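Long-range contacts in lasso peptide isopeptidase AtxE2 (Asticcacaulis excentricus, PDB 5TXE), which hydrolyses the isopeptide bond of the lasso peptides astexin-2 and astexin-3, opening these threaded substrates into linear peptides: residues T97-G105 / A156-S164; L43-T51 / F72-V80. The protein carries 1 engineered substitution. All coordinates share one frame; numbering follows the deposited sequence.

From the N terminus, interaction 2 comes first. It joins the end of helix 40-44 and the short strand 48-49 to strand 69-78, closing a loop of 20 residues. The chain turns back as strand 83-92 and then forms strand 100-104, where interaction 1 opens. That contact closes a loop of 50 residues at the turn between strands 150-157 and 163-167. The two loops follow one another in series, neither nested nor crossed. Both contacts reach the same antiparallel sheet: interaction 2 adds a strand within it, and interaction 1 packs it against the next sheet. The centres of the two contacts lie about 18 Å apart.

Interaction 1: T97-G105 / A156-S164; sequences TDAIDVDVG and ASVKGEGAS
V102 and G160 bring the two backbones closest, with their CA atoms 4.3 Å apart, yet no hydrogen bond crosses between the segments. This is packing between successive antiparallel sheets of the beta-propeller domain expected in this prolyl oligopeptidase family. Strand 100-104 belongs to one sheet. The loop between strands 150-157 and 163-167 belongs to the next, and S157 to G160 form a type I beta turn. The first strand carries a classic beta bulge, in which V102 and D103 both face M88 of strand 83-92.

V102 is the main apolar piece of the contact. Its CG1 stands anti to the carbonyl carbon (chi1 -57°) and lies over the turn, 3.6 Å from V158 O. Its CG2 branch meets A156 CB at 4.1 Å, and L141 of strand 140-147 also touches this valine. I100 reaches the far end of the turn, where its CG2 methyl packs against the bare CA of G160 at 3.9 Å.

D103 works in two ways. Its OD2 is held by a salt bridge to R145 and a hydrogen bond from Y143, so the carboxylate is tied to strand 140-147 of the neighbouring sheet. CG stands anti to the backbone N (chi1 -175°), which lays the acid alongside A163, with D103 CG 3.7 Å from A163 CB.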
loop_
_atom_site.group_PDB
_atom_site.type_symbol
_atom_site.label_atom_id
_atom_site.label_comp_id
_atom_site.label_asym_id
_atom_site.label_seq_id
_atom_site.Cartn_x
_atom_site.Cartn_y
_atom_site.Cartn_z
ATOM N N THR A 97 14.793 0.365 -28.544
ATOM C CA THR A 97 14.783 1.834 -28.523
ATOM C C THR A 97 14.595 2.381 -27.096
ATOM O O THR A 97 13.942 1.771 -26.240
ATOM C CB THR A 97 13.665 2.409 -29.444
ATOM O OG1 THR A 97 12.442 1.675 -29.265
ATOM C CG2 THR A 97 14.064 2.290 -30.921
ATOM N N ASP A 98 15.139 3.556 -26.843
ATOM C CA ASP A 98 14.920 4.218 -25.564
ATOM C C ASP A 98 13.438 4.532 -25.348
ATOM O O ASP A 98 12.697 4.785 -26.298
ATOM C CB ASP A 98 15.704 5.541 -25.494
ATOM C CG ASP A 98 17.203 5.336 -25.340
ATOM O OD1 ASP A 98 17.667 4.203 -25.062
ATOM O OD2 ASP A 98 17.913 6.336 -25.492
ATOM N N ALA A 99 13.031 4.544 -24.081
ATOM C CA ALA A 99 11.742 5.077 -23.687
ATOM C C ALA A 99 11.659 6.543 -24.039
ATOM O O ALA A 99 12.655 7.229 -24.049
ATOM C CB ALA A 99 11.579 4.936 -22.186
ATOM N N ILE A 100 10.448 7.003 -24.276
ATOM C CA ILE A 100 10.123 8.347 -24.645
ATOM C C ILE A 100 9.142 8.891 -23.591
ATOM O O ILE A 100 8.164 8.225 -23.290
ATOM C CB ILE A 100 9.318 8.373 -25.996
ATOM C CG1 ILE A 100 10.169 7.935 -27.189
ATOM C CG2 ILE A 100 8.757 9.759 -26.278
ATOM C CD1 ILE A 100 11.540 8.578 -27.204
ATOM N N ASP A 101 9.346 10.113 -23.110
ATOM C CA ASP A 101 8.336 10.801 -22.297
ATOM C C ASP A 101 7.321 11.407 -23.222
ATOM O O ASP A 101 7.668 12.252 -24.023
ATOM C CB ASP A 101 9.013 11.886 -21.465
ATOM C CG ASP A 101 9.948 11.303 -20.384
ATOM O OD1 ASP A 101 9.729 10.160 -19.928
ATOM O OD2 ASP A 101 10.910 11.995 -19.953
ATOM N N VAL A 102 6.062 11.015 -23.131
ATOM C CA VAL A 102 5.057 11.605 -23.994
ATOM C C VAL A 102 4.209 12.676 -23.310
ATOM O O VAL A 102 3.351 13.301 -23.960
ATOM C CB VAL A 102 4.118 10.529 -24.592
ATOM C CG1 VAL A 102 4.913 9.494 -25.350
ATOM C CG2 VAL A 102 3.277 9.817 -23.538
ATOM N N ASP A 103 4.375 12.833 -21.995
ATOM C CA ASP A 103 3.788 13.943 -21.230
ATOM C C ASP A 103 4.619 14.059 -19.965
ATOM O O ASP A 103 5.201 13.063 -19.521
ATOM C CB ASP A 103 2.323 13.680 -20.835
ATOM C CG ASP A 103 1.666 14.900 -20.143
ATOM O OD1 ASP A 103 2.152 16.034 -20.374
ATOM O OD2 ASP A 103 0.653 14.744 -19.383
ATOM N N VAL A 104 4.762 15.274 -19.455
ATOM C CA VAL A 104 5.433 15.519 -18.214
ATOM C C VAL A 104 4.540 16.494 -17.481
ATOM O O VAL A 104 4.022 17.447 -18.074
ATOM C CB VAL A 104 6.806 16.157 -18.397
ATOM C CG1 VAL A 104 7.431 16.508 -17.027
ATOM C CG2 VAL A 104 7.748 15.213 -19.136
ATOM N N GLY A 105 4.291 16.239 -16.207
ATOM C CA GLY A 105 3.489 17.182 -15.391
ATOM C C GLY A 105 2.274 16.577 -14.708
ATOM O O GLY A 105 1.937 15.398 -14.864
ATOM N N ALA A 156 -2.364 12.273 -25.310
ATOM C CA ALA A 156 -0.968 12.424 -25.667
ATOM C C ALA A 156 -0.645 11.680 -26.985
ATOM O O ALA A 156 -1.106 10.569 -27.195
ATOM C CB ALA A 156 -0.070 11.883 -24.573
ATOM N N SER A 157 0.227 12.259 -27.813
ATOM C CA SER A 157 0.757 11.569 -28.993
ATOM C C SER A 157 1.874 10.638 -28.590
ATOM O O SER A 157 2.732 10.998 -27.795
ATOM C CB SER A 157 1.237 12.579 -30.039
ATOM O OG SER A 157 1.860 11.944 -31.128
ATOM N N VAL A 158 1.887 9.422 -29.127
ATOM C CA VAL A 158 2.816 8.396 -28.627
ATOM C C VAL A 158 4.255 8.455 -29.129
ATOM O O VAL A 158 5.121 7.772 -28.556
ATOM C CB VAL A 158 2.328 6.950 -28.860
ATOM C CG1 VAL A 158 0.936 6.733 -28.267
ATOM C CG2 VAL A 158 2.385 6.590 -30.346
ATOM N N LYS A 159 4.585 9.263 -30.129
ATOM C CA LYS A 159 6.027 9.385 -30.428
ATOM C C LYS A 159 6.658 10.610 -29.712
ATOM O O LYS A 159 7.855 10.868 -29.886
ATOM C CB LYS A 159 6.348 9.323 -31.940
ATOM C CG LYS A 159 6.694 7.919 -32.480
ATOM C CD LYS A 159 6.346 7.741 -33.969
ATOM C CE LYS A 159 5.985 6.275 -34.299
ATOM N NZ LYS A 159 6.105 5.926 -35.753
ATOM N N GLY A 160 5.866 11.330 -28.896
ATOM C CA GLY A 160 6.394 12.380 -28.015
ATOM C C GLY A 160 6.012 13.802 -28.283
ATOM O O GLY A 160 6.485 14.708 -27.603
ATOM N N GLU A 161 5.132 14.009 -29.239
ATOM C CA GLU A 161 4.979 15.330 -29.820
ATOM C C GLU A 161 4.153 16.252 -28.965
ATOM O O GLU A 161 4.085 17.443 -29.260
ATOM C CB GLU A 161 4.382 15.276 -31.254
ATOM C CG GLU A 161 3.791 13.965 -31.765
ATOM C CD GLU A 161 4.842 12.978 -32.251
ATOM O OE1 GLU A 161 6.038 13.303 -32.090
ATOM O OE2 GLU A 161 4.474 11.915 -32.825
ATOM N N GLY A 162 3.491 15.710 -27.941
ATOM C CA GLY A 162 2.831 16.559 -26.963
ATOM C C GLY A 162 1.505 16.029 -26.471
ATOM O O GLY A 162 0.938 15.085 -27.021
ATOM N N ALA A 163 1.002 16.690 -25.442
ATOM C CA ALA A 163 -0.161 16.237 -24.741
ATOM C C ALA A 163 -0.989 17.451 -24.327
ATOM O O ALA A 163 -0.439 18.482 -24.066
ATOM C CB ALA A 163 0.290 15.439 -23.523
ATOM N N SER A 164 -2.304 17.354 -24.291
ATOM C CA SER A 164 -3.096 18.462 -23.771
ATOM C C SER A 164 -4.379 17.924 -23.203
ATOM O O SER A 164 -4.752 16.835 -23.504
ATOM C CB SER A 164 -3.407 19.457 -24.875
ATOM O OG SER A 164 -3.936 18.743 -25.933
#

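Interaction 2: L43-T51 / F72-V80; sequences LVRLADIGT and FQVRQADPV
R45 crosses P79 at about a right angle. One face of its guanidinium lies over the proline, with P79 CG 3.6 Å above the plane and offset toward the rim. V80 CG2 comes to the edge of the group, 3.9 Å from R45 NH2. The chain runs extended from CG to NE, which carries the charge out to this end of the strand. There water 2 lies in the guanidinium plane, accepts from R45 NH2 and donates to D78 OD1. R45 NH1 is hydrogen-bonded to E41 O, just before the segment. Without the long chain, as with an alanine here, water 2 would probably lose its arginine donor, and P79 CG and CD their packing against the guanidinium.

R75 and D48 form the second centre. They are an antiparallel hydrogen-bonded pair that adds the short strand 48-49 to strand 69-78 of the sheet. D48 N donates to R75 O and R75 N donates back to D48 O, both at 2.9 Å. The R75 chain bends at chi3 (65°) and turns its guanidinium back toward D48. The two side chains cross obliquely, their carboxylate and guanidinium planes 76° apart, and R75 NH2 comes 3.6 Å from D48 CB. The salt bridge from R75 NH2 to D48 OD2 is long, 3.9 Å, and water 3 bridges the same two atoms. R75 NH1 is held by N84 of strand 83-92. On the other face of the pairing, I49 CG1 meets V74 CG2 at 4.2 Å.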
loop_
_atom_site.group_PDB
_atom_site.type_symbol
_atom_site.label_atom_id
_atom_site.label_comp_id
_atom_site.label_asym_id
_atom_site.label_seq_id
_atom_site.Cartn_x
_atom_site.Cartn_y
_atom_site.Cartn_z
ATOM N N LEU A 43 17.164 7.604 -1.101
ATOM C CA LEU A 43 15.950 6.793 -1.036
ATOM C C LEU A 43 14.705 7.580 -1.434
ATOM O O LEU A 43 13.867 7.113 -2.202
ATOM C CB LEU A 43 15.778 6.249 0.373
ATOM C CG LEU A 43 14.555 5.391 0.627
ATOM C CD1 LEU A 43 14.622 4.150 -0.264
ATOM C CD2 LEU A 43 14.446 4.989 2.097
ATOM N N VAL A 44 14.565 8.790 -0.915
ATOM C CA VAL A 44 13.361 9.534 -1.198
ATOM C C VAL A 44 13.266 9.880 -2.686
ATOM O O VAL A 44 12.163 10.032 -3.215
ATOM C CB VAL A 44 13.232 10.794 -0.312
ATOM C CG1 VAL A 44 14.221 11.870 -0.723
ATOM C CG2 VAL A 44 11.841 11.414 -0.453
ATOM N N ARG A 45 14.400 9.958 -3.382
ATOM C CA ARG A 45 14.370 10.263 -4.807
ATOM C C ARG A 45 14.250 9.046 -5.735
ATOM O O ARG A 45 14.245 9.219 -6.944
ATOM C CB ARG A 45 15.639 11.020 -5.170
ATOM C CG ARG A 45 15.737 12.422 -4.584
ATOM C CD ARG A 45 17.088 13.032 -4.935
ATOM N NE ARG A 45 17.140 14.457 -4.675
ATOM C CZ ARG A 45 17.407 14.987 -3.505
ATOM N NH1 ARG A 45 17.625 14.218 -2.447
ATOM N NH2 ARG A 45 17.462 16.299 -3.385
ATOM N N LEU A 46 14.223 7.827 -5.206
ATOM C CA LEU A 46 14.048 6.621 -6.104
ATOM C C LEU A 46 12.667 6.630 -6.697
ATOM O O LEU A 46 11.662 6.660 -5.964
ATOM C CB LEU A 46 14.300 5.326 -5.350
ATOM C CG LEU A 46 15.748 5.115 -4.872
ATOM C CD1 LEU A 46 15.906 3.879 -3.999
ATOM C CD2 LEU A 46 16.698 5.012 -6.050
ATOM N N ALA A 47 12.602 6.666 -8.027
ATOM C CA ALA A 47 11.357 6.775 -8.741
ATOM C C ALA A 47 10.520 5.527 -8.578
ATOM O O ALA A 47 11.035 4.502 -8.109
ATOM C CB ALA A 47 11.641 6.998 -10.203
ATOM N N ASP A 48 9.234 5.660 -8.891
ATOM C CA ASP A 48 8.266 4.584 -8.751
ATOM C C ASP A 48 7.298 4.592 -9.951
ATOM O O ASP A 48 7.255 5.546 -10.745
ATOM C CB ASP A 48 7.498 4.687 -7.418
ATOM C CG ASP A 48 7.136 3.270 -6.801
ATOM O OD1 ASP A 48 7.410 2.166 -7.410
ATOM O OD2 ASP A 48 6.535 3.265 -5.690
ATOM N N ILE A 49 6.579 3.488 -10.096
ATOM C CA ILE A 49 5.584 3.306 -11.135
ATOM C C ILE A 49 4.322 2.778 -10.502
ATOM O O ILE A 49 4.349 1.727 -9.845
ATOM C CB ILE A 49 6.071 2.259 -12.155
ATOM C CG1 ILE A 49 7.316 2.761 -12.870
ATOM C CG2 ILE A 49 4.980 1.962 -13.157
ATOM C CD1 ILE A 49 8.102 1.675 -13.589
ATOM N N GLY A 50 3.238 3.528 -10.609
ATOM C CA GLY A 50 1.948 3.129 -9.994
ATOM C C GLY A 50 1.845 3.426 -8.494
ATOM O O GLY A 50 2.736 3.989 -7.895
ATOM N N THR A 51 0.745 3.024 -7.882
ATOM C CA THR A 51 0.497 3.330 -6.479
ATOM C C THR A 51 1.543 2.681 -5.600
ATOM O O THR A 51 2.200 1.665 -5.962
ATOM C CB THR A 51 -0.979 2.941 -6.079
ATOM O OG1 THR A 51 -1.335 3.461 -4.812
ATOM C CG2 THR A 51 -1.209 1.447 -6.073
ATOM N N PHE A 72 3.075 3.690 -19.387
ATOM C CA PHE A 72 3.016 3.684 -17.937
ATOM C C PHE A 72 3.491 5.036 -17.414
ATOM O O PHE A 72 4.209 5.740 -18.121
ATOM C CB PHE A 72 3.920 2.586 -17.380
ATOM C CG PHE A 72 5.354 2.662 -17.858
ATOM C CD1 PHE A 72 5.697 2.228 -19.104
ATOM C CD2 PHE A 72 6.343 3.193 -17.059
ATOM C CE1 PHE A 72 7.018 2.288 -19.537
ATOM C CE2 PHE A 72 7.646 3.290 -17.485
ATOM C CZ PHE A 72 7.995 2.826 -18.733
ATOM N N GLN A 73 3.103 5.372 -16.176
ATOM C CA GLN A 73 3.500 6.599 -15.479
ATOM C C GLN A 73 4.599 6.388 -14.501
ATOM O O GLN A 73 4.595 5.420 -13.734
ATOM C CB GLN A 73 2.320 7.212 -14.760
ATOM C CG GLN A 73 2.601 8.576 -14.178
ATOM C CD GLN A 73 1.516 8.945 -13.179
ATOM O OE1 GLN A 73 0.705 9.906 -13.385
ATOM N NE2 GLN A 73 1.438 8.133 -12.102
ATOM N N VAL A 74 5.575 7.295 -14.554
ATOM C CA VAL A 74 6.712 7.323 -13.617
ATOM C C VAL A 74 6.578 8.531 -12.720
ATOM O O VAL A 74 6.192 9.595 -13.167
ATOM C CB VAL A 74 8.102 7.373 -14.317
ATOM C CG1 VAL A 74 9.203 7.457 -13.280
ATOM C CG2 VAL A 74 8.358 6.093 -15.121
ATOM N N ARG A 75 6.829 8.320 -11.442
ATOM C CA ARG A 75 6.734 9.365 -10.457
ATOM C C ARG A 75 8.085 9.452 -9.802
ATOM O O ARG A 75 8.682 8.439 -9.397
ATOM C CB ARG A 75 5.720 8.991 -9.372
ATOM C CG ARG A 75 5.662 9.998 -8.239
ATOM C CD ARG A 75 4.623 9.618 -7.185
ATOM N NE ARG A 75 4.947 8.386 -6.486
ATOM C CZ ARG A 75 5.904 8.249 -5.583
ATOM N NH1 ARG A 75 6.659 9.267 -5.194
ATOM N NH2 ARG A 75 6.101 7.062 -5.040
ATOM N N GLN A 76 8.559 10.669 -9.677
ATOM C CA GLN A 76 9.788 10.891 -8.982
ATOM C C GLN A 76 9.743 12.106 -8.047
ATOM O O GLN A 76 9.423 13.223 -8.426
ATOM C CB GLN A 76 10.927 11.042 -9.957
ATOM C CG GLN A 76 12.275 10.991 -9.220
ATOM C CD GLN A 76 13.426 10.654 -10.113
ATOM O OE1 GLN A 76 13.267 10.280 -11.288
ATOM N NE2 GLN A 76 14.593 10.793 -9.575
ATOM N N ALA A 77 10.134 11.867 -6.815
ATOM C CA ALA A 77 9.951 12.857 -5.753
ATOM C C ALA A 77 11.166 13.747 -5.634
ATOM O O ALA A 77 12.310 13.270 -5.698
ATOM C CB ALA A 77 9.695 12.131 -4.423
ATOM N N ASP A 78 10.912 15.025 -5.374
ATOM C CA ASP A 78 11.979 16.001 -5.197
ATOM C C ASP A 78 11.723 16.736 -3.907
ATOM O O ASP A 78 10.796 17.532 -3.836
ATOM C CB ASP A 78 12.012 16.991 -6.361
ATOM C CG ASP A 78 13.140 18.057 -6.202
ATOM O OD1 ASP A 78 13.831 18.129 -5.148
ATOM O OD2 ASP A 78 13.357 18.826 -7.161
ATOM N N PRO A 79 12.549 16.489 -2.888
ATOM C CA PRO A 79 12.318 17.037 -1.557
ATOM C C PRO A 79 12.757 18.490 -1.405
ATOM O O PRO A 79 12.324 19.153 -0.477
ATOM C CB PRO A 79 13.117 16.115 -0.650
ATOM C CG PRO A 79 14.195 15.590 -1.514
ATOM C CD PRO A 79 13.656 15.530 -2.910
ATOM N N VAL A 80 13.502 19.014 -2.380
ATOM C CA VAL A 80 13.910 20.416 -2.330
ATOM C C VAL A 80 12.780 21.278 -2.815
ATOM O O VAL A 80 12.423 22.265 -2.166
ATOM C CB VAL A 80 15.192 20.647 -3.138
ATOM C CG1 VAL A 80 15.558 22.139 -3.195
ATOM C CG2 VAL A 80 16.347 19.876 -2.498
HETATM O O HOH W 1 10.788 9.449 -5.732
HETATM O O HOH W 2 16.543 17.758 -5.477
HETATM O O HOH W 3 4.434 4.850 -5.547
HETATM O O HOH W 4 3.538 6.509 -11.231
HETATM O O HOH W 5 4.078 6.425 -8.571
#